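Local coordinates for adenosine monophosphate-protein transferase (Bartonella henselae str. Houston-1, PDB 5NH2) that transfers AMP from ATP to tyrosine and threonine residues of host target proteins, an AMPylation reaction carried out by the Fic (fido) domain held in this chain, at residues Q65-N70 against G158-L163; G76-I81 against L150-E155. All coordinates share one frame; numbering follows the deposited sequence.

Contact 1: Q65-N70 against G158-L163; sequences QQLFKN and GRTQRL
Arg159 and Thr160 meet Phe68 and Leu67 where helices 57-68 and 157-171 of the Fic domain come together; the second carries the latter part of the HPFx(D/E)GNGRxxR signature and contributes residues that bind ATP. The Arg159 chain bends at chi3 (-84°), which places NE, and its guanidinium has one face turned to Phe68. The ring comes in edge first, its plane 89° from that of the guanidinium, and Phe68 CZ sits over the group's centre, 3.9 Å from Arg159 CZ. This is a perpendicular contact and not a parallel cation-pi stack; Phe68 CE1 reaches Arg159 NH1 at 3.8 Å. The magnesium ion lies close to the Arg159 side chain, and His32 of the neighbouring antitoxin-homologue chain packs on it as well. One residue on, Thr160 OG1 faces both side chains of the first helix, 3.9 Å from Leu67 CD1 and 4.1 Å from Phe68 CE2 at the ring edge. These are van der Waals contacts: with OG1 anti to its own carbonyl carbon (chi1 -59°), the hydroxyl bonds to Gly156 O one turn earlier, which satisfies this buried polar atom. Leu163, the next residue to reach across, meets the other branch of Leu67. Helix 28-46 covers this apolar end through Leu46, which touches both leucines, and the two side chains cross obliquely with Leu67 CD2 4.1 Å from Leu163 CD1.

Contact 2: G76-I81 against L150-E155; sequences GYLRHI and LHPFRE. With MG (magnesium ion), chain C.
Arg79 meets the carbonyls of Leu150, His151 and Pro152 where helix 133-150 gives way to the Fic loop. Its backbone N donates to Pro152 O over 2.9 Å with an N-H...O angle of 157°. From the crowded position of chi1 (68°) the chain runs extended from CG to NE, past the Pro152 carbonyl. The guanidinium then grips His151 O side-on with two nitrogens: NE bonds at 3.0 Å and 160°, while NH2, at 3.2 Å, approaches from well above the carbonyl plane. His151 O lies in the guanidinium plane, so the pair fixes that group's rotation. NH2 also makes a weak bond to Leu150 O and has a further acceptor in Ala106 O, and NH1 is taken by Met93 O. Nearby, one water bridges the two backbones, donating to Tyr77 O at 2.6 Å and accepting from Arg154 N at 2.8 Å. Phe153 N is satisfied by Asn157 OD1. The apolar half rests on Leu78, whose CD2 lies over one face of the Phe153 ring, 4.1 Å from its centroid in a CH-pi contact, and also touches Pro152 CB. Past Arg154, Glu155 OE2 binds the magnesium ion at 2.4 Å. Loop 76-81 thus holds, through backbone carbonyls, the start of the Fic signature HPFx(D/E)GNGRxxR, whose ATP-binding Glu155 leads into the nucleotide site.

Overall arrangement
From the N terminus, the chain passes through helix 28-46 and then helix 57-68, whose end supplies 65-70, and turns into the loop holding 76-81. It next runs through strands 83-84 and 90-91 and helices 109-124 and 133-150 before returning at 150-155, where contact 2 closes the inner loop. Helix 157-171 follows at once, and 158-163 closes the outer loop in contact 1, so the second contact lies wholly within the span of the first. Their centres are about 12 Å apart, and the two touch at Thr160 CG2 with Phe153 CE2 and at Gln65 CB with Gly76 CA. Together they tie both ends of the ATP-binding Fic loop to helix 57-68 and its following loop.

Contact 1: Q65-N70 against G158-L163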
loop_
_atom_site.group_PDB
_atom_site.type_symbol
_atom_site.label_atom_id
_atom_site.label_comp_id
_atom_site.label_asym_id
_atom_site.label_seq_id
_atom_site.Cartn_x
_atom_site.Cartn_y
_atom_site.Cartn_z
ATOM N N GLN A 65 -13.323 -7.124 5.529
ATOM C CA GLN A 65 -13.841 -8.063 6.506
ATOM C C GLN A 65 -12.794 -9.107 6.887
ATOM O O GLN A 65 -12.715 -9.511 8.050
ATOM C CB GLN A 65 -15.079 -8.742 5.965
ATOM C CG GLN A 65 -15.849 -9.503 7.045
ATOM C CD GLN A 65 -16.361 -10.838 6.552
ATOM O OE1 GLN A 65 -15.578 -11.719 6.167
ATOM N NE2 GLN A 65 -17.679 -11.006 6.556
ATOM N N GLN A 66 -11.985 -9.566 5.934
ATOM C CA GLN A 66 -11.001 -10.577 6.314
ATOM C C GLN A 66 -9.863 -9.926 7.096
ATOM O O GLN A 66 -9.376 -10.500 8.076
ATOM C CB GLN A 66 -10.488 -11.351 5.083
ATOM C CG GLN A 66 -11.607 -12.228 4.448
ATOM C CD GLN A 66 -12.092 -13.344 5.361
ATOM O OE1 GLN A 66 -13.256 -13.385 5.754
ATOM N NE2 GLN A 66 -11.194 -14.254 5.706
ATOM N N LEU A 67 -9.490 -8.691 6.739
ATOM C CA LEU A 67 -8.360 -8.063 7.440
ATOM C C LEU A 67 -8.694 -7.800 8.905
ATOM O O LEU A 67 -7.836 -7.973 9.776
ATOM C CB LEU A 67 -7.894 -6.750 6.752
ATOM C CG LEU A 67 -7.375 -6.826 5.299
ATOM C CD1 LEU A 67 -6.967 -5.465 4.730
ATOM C CD2 LEU A 67 -6.255 -7.876 5.090
ATOM N N PHE A 68 -9.898 -7.290 9.179
ATOM C CA PHE A 68 -10.227 -6.731 10.486
ATOM C C PHE A 68 -11.246 -7.520 11.315
ATOM O O PHE A 68 -11.643 -7.036 12.385
ATOM C CB PHE A 68 -10.668 -5.276 10.296
ATOM C CG PHE A 68 -9.589 -4.431 9.686
ATOM C CD1 PHE A 68 -8.469 -4.074 10.433
ATOM C CD2 PHE A 68 -9.666 -4.031 8.344
ATOM C CE1 PHE A 68 -7.423 -3.322 9.853
ATOM C CE2 PHE A 68 -8.642 -3.265 7.738
ATOM C CZ PHE A 68 -7.508 -2.909 8.498
ATOM N N LYS A 69 -11.719 -8.676 10.834
ATOM C CA LYS A 69 -12.732 -9.451 11.548
ATOM C C LYS A 69 -12.341 -9.792 12.990
ATOM O O LYS A 69 -13.214 -9.975 13.836
ATOM C CB LYS A 69 -13.015 -10.753 10.780
ATOM C CG LYS A 69 -11.788 -11.650 10.642
ATOM C CD LYS A 69 -11.970 -12.773 9.592
ATOM C CE LYS A 69 -13.205 -13.576 9.848
ATOM N NZ LYS A 69 -13.213 -14.145 11.241
ATOM N N ASN A 70 -11.063 -9.968 13.284
ATOM C CA ASN A 70 -10.714 -10.286 14.658
ATOM C C ASN A 70 -10.572 -9.042 15.528
ATOM O O ASN A 70 -10.394 -9.160 16.751
ATOM C CB ASN A 70 -9.433 -11.107 14.673
ATOM C CG ASN A 70 -9.634 -12.483 14.067
ATOM O OD1 ASN A 70 -10.586 -13.168 14.406
ATOM N ND2 ASN A 70 -8.766 -12.877 13.158
ATOM N N GLY A 158 -6.677 2.599 3.386
ATOM C CA GLY A 158 -5.502 2.416 2.546
ATOM C C GLY A 158 -5.150 0.956 2.345
ATOM O O GLY A 158 -4.861 0.535 1.214
ATOM N N ARG A 159 -5.204 0.152 3.438
ATOM C CA ARG A 159 -4.749 -1.242 3.373
ATOM C C ARG A 159 -5.678 -2.087 2.508
ATOM O O ARG A 159 -5.211 -2.886 1.671
ATOM C CB ARG A 159 -4.627 -1.816 4.782
ATOM C CG ARG A 159 -3.343 -1.376 5.462
ATOM C CD ARG A 159 -3.268 -1.796 6.944
ATOM N NE ARG A 159 -3.957 -0.848 7.793
ATOM C CZ ARG A 159 -4.187 -1.009 9.090
ATOM N NH1 ARG A 159 -3.800 -2.119 9.751
ATOM N NH2 ARG A 159 -4.819 -0.042 9.722
ATOM N N THR A 160 -6.997 -1.851 2.639
ATOM C CA THR A 160 -7.994 -2.553 1.832
ATOM C C THR A 160 -7.902 -2.179 0.348
ATOM O O THR A 160 -7.927 -3.051 -0.543
ATOM C CB THR A 160 -9.368 -2.221 2.375
ATOM O OG1 THR A 160 -9.423 -2.640 3.742
ATOM C CG2 THR A 160 -10.422 -2.897 1.556
ATOM N N GLN A 161 -7.806 -0.879 0.071
ATOM C CA GLN A 161 -7.678 -0.403 -1.308
ATOM C C GLN A 161 -6.418 -0.955 -1.986
ATOM O O GLN A 161 -6.461 -1.400 -3.152
ATOM C CB GLN A 161 -7.662 1.129 -1.310
ATOM C CG GLN A 161 -7.227 1.734 -2.607
ATOM C CD GLN A 161 -7.003 3.235 -2.492
ATOM O OE1 GLN A 161 -6.580 3.745 -1.439
ATOM N NE2 GLN A 161 -7.269 3.950 -3.576
ATOM N N ARG A 162 -5.274 -0.916 -1.283
ATOM C CA ARG A 162 -4.040 -1.410 -1.906
ATOM C C ARG A 162 -4.186 -2.884 -2.277
ATOM O O ARG A 162 -3.941 -3.273 -3.435
ATOM C CB ARG A 162 -2.826 -1.187 -0.987
ATOM C CG ARG A 162 -2.337 0.274 -1.004
ATOM C CD ARG A 162 -1.062 0.516 -0.149
ATOM N NE ARG A 162 -1.185 0.413 1.334
ATOM C CZ ARG A 162 -1.582 1.421 2.096
ATOM N NH1 ARG A 162 -1.943 2.523 1.486
ATOM N NH2 ARG A 162 -1.635 1.338 3.408
ATOM N N LEU A 163 -4.672 -3.709 -1.324
ATOM C CA LEU A 163 -4.860 -5.122 -1.640
ATOM C C LEU A 163 -5.845 -5.312 -2.805
ATOM O O LEU A 163 -5.663 -6.205 -3.647
ATOM C CB LEU A 163 -5.329 -5.885 -0.403
ATOM C CG LEU A 163 -4.544 -7.177 -0.122
ATOM C CD1 LEU A 163 -5.025 -7.813 1.173
ATOM C CD2 LEU A 163 -4.587 -8.187 -1.295
#

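Contact 2: G76-I81 against L150-E155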
loop_
_atom_site.group_PDB
_atom_site.type_symbol
_atom_site.label_atom_id
_atom_site.label_comp_id
_atom_site.label_asym_id
_atom_site.label_seq_id
_atom_site.Cartn_x
_atom_site.Cartn_y
_atom_site.Cartn_z
ATOM N N GLY A 76 -15.765 -4.976 7.391
ATOM C CA GLY A 76 -16.559 -5.060 6.174
ATOM C C GLY A 76 -17.783 -4.156 6.072
ATOM O O GLY A 76 -18.502 -4.248 5.075
ATOM N N TYR A 77 -18.074 -3.305 7.059
ATOM C CA TYR A 77 -19.199 -2.376 6.939
ATOM C C TYR A 77 -18.716 -0.960 6.589
ATOM O O TYR A 77 -17.686 -0.483 7.091
ATOM C CB TYR A 77 -20.054 -2.341 8.221
ATOM C CG TYR A 77 -20.827 -3.641 8.553
ATOM C CD1 TYR A 77 -20.146 -4.806 8.917
ATOM C CD2 TYR A 77 -22.230 -3.679 8.565
ATOM C CE1 TYR A 77 -20.834 -5.976 9.249
ATOM C CE2 TYR A 77 -22.910 -4.835 8.898
ATOM C CZ TYR A 77 -22.200 -5.985 9.234
ATOM O OH TYR A 77 -22.866 -7.146 9.568
ATOM N N LEU A 78 -19.454 -0.327 5.676
ATOM C CA LEU A 78 -19.199 1.013 5.175
ATOM C C LEU A 78 -19.683 2.039 6.185
ATOM O O LEU A 78 -20.655 1.813 6.911
ATOM C CB LEU A 78 -19.917 1.217 3.833
ATOM C CG LEU A 78 -19.423 0.227 2.761
ATOM C CD1 LEU A 78 -20.327 0.261 1.534
ATOM C CD2 LEU A 78 -17.970 0.389 2.353
ATOM N N ARG A 79 -19.040 3.211 6.187
ATOM C CA ARG A 79 -19.226 4.120 7.318
ATOM C C ARG A 79 -20.512 4.954 7.243
ATOM O O ARG A 79 -20.907 5.570 8.250
ATOM C CB ARG A 79 -18.012 5.037 7.445
ATOM C CG ARG A 79 -17.876 5.997 6.323
ATOM C CD ARG A 79 -16.724 7.001 6.559
ATOM N NE ARG A 79 -16.179 7.518 5.314
ATOM C CZ ARG A 79 -16.560 8.645 4.706
ATOM N NH1 ARG A 79 -17.505 9.436 5.239
ATOM N NH2 ARG A 79 -15.977 8.990 3.567
ATOM N N HIS A 80 -21.166 5.016 6.097
ATOM C CA HIS A 80 -22.427 5.752 6.045
ATOM C C HIS A 80 -23.641 4.866 6.331
ATOM O O HIS A 80 -24.764 5.366 6.266
ATOM C CB HIS A 80 -22.588 6.448 4.686
ATOM C CG HIS A 80 -22.784 5.505 3.544
ATOM N ND1 HIS A 80 -21.836 4.568 3.188
ATOM C CD2 HIS A 80 -23.819 5.345 2.687
ATOM C CE1 HIS A 80 -22.277 3.874 2.151
ATOM N NE2 HIS A 80 -23.474 4.330 1.823
ATOM N N ILE A 81 -23.436 3.596 6.648
ATOM C CA ILE A 81 -24.510 2.669 7.008
ATOM C C ILE A 81 -24.502 2.526 8.511
ATOM O O ILE A 81 -23.451 2.193 9.081
ATOM C CB ILE A 81 -24.323 1.303 6.344
ATOM C CG1 ILE A 81 -23.877 1.512 4.912
ATOM C CG2 ILE A 81 -25.608 0.449 6.473
ATOM C CD1 ILE A 81 -24.815 2.358 4.160
ATOM N N LEU A 150 -13.338 8.460 -1.913
ATOM C CA LEU A 150 -14.541 7.923 -1.304
ATOM C C LEU A 150 -14.253 7.462 0.123
ATOM O O LEU A 150 -14.964 7.853 1.061
ATOM C CB LEU A 150 -15.111 6.808 -2.185
ATOM C CG LEU A 150 -15.686 7.035 -3.613
ATOM C CD1 LEU A 150 -16.056 5.650 -4.239
ATOM C CD2 LEU A 150 -16.898 8.044 -3.725
ATOM N N HIS A 151 -13.156 6.700 0.320
ATOM C CA HIS A 151 -12.570 6.438 1.641
ATOM C C HIS A 151 -13.685 5.848 2.493
ATOM O O HIS A 151 -14.082 6.423 3.515
ATOM C CB HIS A 151 -12.001 7.758 2.203
ATOM C CG HIS A 151 -11.154 7.610 3.425
ATOM N ND1 HIS A 151 -9.807 7.307 3.372
ATOM C CD2 HIS A 151 -11.453 7.771 4.742
ATOM C CE1 HIS A 151 -9.321 7.259 4.606
ATOM N NE2 HIS A 151 -10.304 7.514 5.457
ATOM N N PRO A 152 -14.325 4.796 1.993
ATOM C CA PRO A 152 -15.651 4.427 2.503
ATOM C C PRO A 152 -15.665 3.756 3.865
ATOM O O PRO A 152 -16.782 3.507 4.351
ATOM C CB PRO A 152 -16.210 3.465 1.426
ATOM C CG PRO A 152 -14.988 2.774 0.860
ATOM C CD PRO A 152 -13.841 3.863 0.939
ATOM N N PHE A 153 -14.519 3.334 4.437
ATOM C CA PHE A 153 -14.525 2.642 5.729
ATOM C C PHE A 153 -14.173 3.593 6.869
ATOM O O PHE A 153 -13.544 4.631 6.669
ATOM C CB PHE A 153 -13.573 1.425 5.766
ATOM C CG PHE A 153 -13.893 0.390 4.729
ATOM C CD1 PHE A 153 -14.876 -0.552 4.964
ATOM C CD2 PHE A 153 -13.237 0.396 3.496
ATOM C CE1 PHE A 153 -15.203 -1.493 4.004
ATOM C CE2 PHE A 153 -13.566 -0.538 2.514
ATOM C CZ PHE A 153 -14.546 -1.490 2.758
ATOM N N ARG A 154 -14.669 3.253 8.065
ATOM C CA ARG A 154 -14.318 3.995 9.272
ATOM C C ARG A 154 -12.811 3.992 9.531
ATOM O O ARG A 154 -12.253 5.013 9.965
ATOM C CB ARG A 154 -15.075 3.420 10.471
ATOM C CG ARG A 154 -14.635 4.023 11.771
ATOM C CD ARG A 154 -14.822 5.523 11.743
ATOM N NE ARG A 154 -14.513 6.155 13.023
ATOM C CZ ARG A 154 -13.313 6.632 13.341
ATOM N NH1 ARG A 154 -12.309 6.534 12.479
ATOM N NH2 ARG A 154 -13.112 7.208 14.524
ATOM N N GLU A 155 -12.144 2.844 9.315
ATOM C CA GLU A 155 -10.691 2.710 9.422
ATOM C C GLU A 155 -10.218 1.521 8.558
ATOM O O GLU A 155 -10.997 0.606 8.255
ATOM C CB GLU A 155 -10.288 2.549 10.893
ATOM C CG GLU A 155 -8.789 2.360 11.151
ATOM C CD GLU A 155 -8.005 3.661 11.195
ATOM O OE1 GLU A 155 -8.386 4.555 11.989
ATOM O OE2 GLU A 155 -7.004 3.775 10.439
HETATM MG MG MG C . -5.661 2.860 8.634
HETATM O O HOH W 1 -16.871 1.536 8.467
#